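Local structure of meso-diaminopimelate dehydrogenase (Clostridium tetani, 3WGZ) at residues W148-S153 / I170-P175. The protein catalyses the NADP-dependent oxidative deamination of meso-2,6-diaminopimelate, and in this engineered form binds D-leucine. The protein carries 6 engineered substitutions. Numbering follows the deposited sequence.
Sequences WGKGVS and IQYIIP. Engineered in segment 170-175: Ile173 (natural residue Thr). With DLE (D-leucine), chain C.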
# COMPACT_ATOMS: atom_id res chain seq x y z
N TRP B 148 -10.22 -1.32 13.00
CA TRP B 148 -9.06 -1.65 13.80
C TRP B 148 -9.21 -3.07 14.33
O TRP B 148 -9.88 -3.31 15.33
CB TRP B 148 -8.90 -0.62 14.91
CG TRP B 148 -8.46 0.69 14.32
CD1 TRP B 148 -7.18 1.05 13.99
CD2 TRP B 148 -9.30 1.76 13.86
NE1 TRP B 148 -7.17 2.27 13.36
CE2 TRP B 148 -8.46 2.73 13.27
CE3 TRP B 148 -10.68 1.99 13.90
CZ2 TRP B 148 -8.96 3.92 12.71
CZ3 TRP B 148 -11.18 3.17 13.34
CH2 TRP B 148 -10.31 4.12 12.76
N GLY B 149 -8.60 -4.00 13.59
CA GLY B 149 -8.62 -5.44 13.87
C GLY B 149 -8.59 -5.76 15.33
O GLY B 149 -8.32 -4.86 16.14
N LYS B 150 -8.83 -7.02 15.69
CA LYS B 150 -8.86 -7.41 17.09
C LYS B 150 -7.66 -6.90 17.87
O LYS B 150 -6.52 -7.27 17.59
CB LYS B 150 -8.96 -8.92 17.25
CG LYS B 150 -9.04 -9.37 18.71
CD LYS B 150 -9.44 -10.83 18.83
CE LYS B 150 -9.46 -11.27 20.28
NZ LYS B 150 -9.93 -12.67 20.44
N GLY B 151 -7.93 -6.04 18.85
CA GLY B 151 -6.87 -5.46 19.66
C GLY B 151 -7.42 -4.88 20.94
O GLY B 151 -8.59 -4.49 21.02
N VAL B 152 -6.57 -4.79 21.95
CA VAL B 152 -6.97 -4.28 23.24
C VAL B 152 -7.00 -2.76 23.34
O VAL B 152 -6.33 -2.05 22.58
CB VAL B 152 -6.04 -4.82 24.34
CG1 VAL B 152 -6.51 -4.35 25.69
CG2 VAL B 152 -5.97 -6.33 24.27
N SER B 153 -7.82 -2.27 24.26
CA SER B 153 -7.93 -0.84 24.53
C SER B 153 -7.61 -0.72 26.01
O SER B 153 -8.40 -1.13 26.85
CB SER B 153 -9.35 -0.31 24.28
OG SER B 153 -9.71 -0.48 22.93
N ILE B 170 -10.15 -7.78 30.74
CA ILE B 170 -9.57 -7.19 29.55
C ILE B 170 -10.64 -6.98 28.48
O ILE B 170 -11.67 -7.66 28.47
CB ILE B 170 -8.46 -8.10 28.98
CG1 ILE B 170 -7.72 -7.40 27.84
CG2 ILE B 170 -9.06 -9.41 28.51
CD1 ILE B 170 -6.51 -8.17 27.31
N GLN B 171 -10.39 -6.02 27.59
CA GLN B 171 -11.33 -5.72 26.53
C GLN B 171 -10.69 -5.75 25.15
O GLN B 171 -9.52 -5.39 24.99
CB GLN B 171 -11.95 -4.34 26.75
CG GLN B 171 -12.89 -3.89 25.64
CD GLN B 171 -12.22 -3.02 24.58
OE1 GLN B 171 -11.02 -3.10 24.33
NE2 GLN B 171 -13.02 -2.17 23.93
N TYR B 172 -11.47 -6.15 24.16
CA TYR B 172 -11.00 -6.19 22.78
C TYR B 172 -11.99 -5.44 21.94
O TYR B 172 -13.18 -5.41 22.25
CB TYR B 172 -10.93 -7.63 22.26
CG TYR B 172 -9.86 -8.49 22.87
CD1 TYR B 172 -8.52 -8.35 22.48
CD2 TYR B 172 -10.18 -9.45 23.83
CE1 TYR B 172 -7.54 -9.16 23.03
CE2 TYR B 172 -9.19 -10.25 24.39
CZ TYR B 172 -7.88 -10.11 23.99
OH TYR B 172 -6.91 -10.90 24.55
N ILE B 173 -11.50 -4.81 20.88
CA ILE B 173 -12.34 -4.11 19.93
C ILE B 173 -12.15 -4.98 18.69
O ILE B 173 -11.03 -5.33 18.35
CB ILE B 173 -11.85 -2.67 19.66
CG1 ILE B 173 -12.00 -1.83 20.94
CG2 ILE B 173 -12.68 -2.05 18.54
CD1 ILE B 173 -11.58 -0.37 20.80
N ILE B 174 -13.25 -5.35 18.04
CA ILE B 174 -13.14 -6.20 16.87
C ILE B 174 -14.03 -5.76 15.72
O ILE B 174 -15.22 -5.47 15.91
CB ILE B 174 -13.53 -7.66 17.22
CG1 ILE B 174 -12.83 -8.10 18.51
CG2 ILE B 174 -13.19 -8.59 16.05
CD1 ILE B 174 -13.32 -9.44 19.07
N PRO B 175 -13.47 -5.70 14.51
CA PRO B 175 -14.27 -5.29 13.35
C PRO B 175 -15.36 -6.34 13.14
O PRO B 175 -15.11 -7.53 13.31
CB PRO B 175 -13.25 -5.27 12.21
CG PRO B 175 -11.96 -4.89 12.92
CD PRO B 175 -12.03 -5.76 14.17
N DLE C . -6.51 4.38 23.14
CA DLE C . -6.56 4.31 24.61
CB DLE C . -5.22 3.87 25.19
CG DLE C . -4.13 4.87 24.79
CD1 DLE C . -4.45 6.24 25.39
CD2 DLE C . -2.78 4.39 25.32
C DLE C . -7.65 3.32 25.03
O DLE C . -7.69 2.23 24.42
OXT DLE C . -8.43 3.68 25.94
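Gly151 and Ile173 face each other as an antiparallel hydrogen-bonded pair: Gly151 N gives its hydrogen to Ile173 O at 3.2 Å, and Ile173 N returns one to Gly151 O at 2.9 Å. On the side of the sheet where Tyr172 lies, Lys150 runs out fully extended, CG anti to its backbone N (chi1 -178°), beside Ile174 and then over the tyrosine ring. Lys150 CE sits 3.8 Å from the centroid of the Tyr172 ring in a CH-pi contact. Lys150 NZ lies beyond it, 7° off the ring normal, as a cation-pi interaction. Val152 meets the ring obliquely, CG2 to Tyr172 CE1 at 3.5 Å, and the same methyl also touches Ile170 CD1. Farther out, the tyrosine hydroxyl hydrogen-bonds to His244, while Ile170, Tyr172 and Ile174 bond through their backbones to strand 197-205.

On the other side, Gln171 bends at chi2 and brings OE1 to Ser153, whose N reaches it in a weak, bent hydrogen bond of 3.3 Å. The engineered Ile173 points to this side too, and Ser153 CB lies 3.0 Å from O of the bound D-leucine. At the far end Pro175 packs its ring on Gly149, Pro175 CD to Gly149 CA 3.4 Å, while the indole NH of Trp148 bonds to Asp124.

A short, weakly bonded edge strand about 151-152, its pairing resting on Gly151 and Ile173, thus borders the mixed sheet before helix 154-161. Ser153 at its end brings that edge up to D-leucine, consistent with part of the amino-acid site of the dehydrogenase's C-terminal domain.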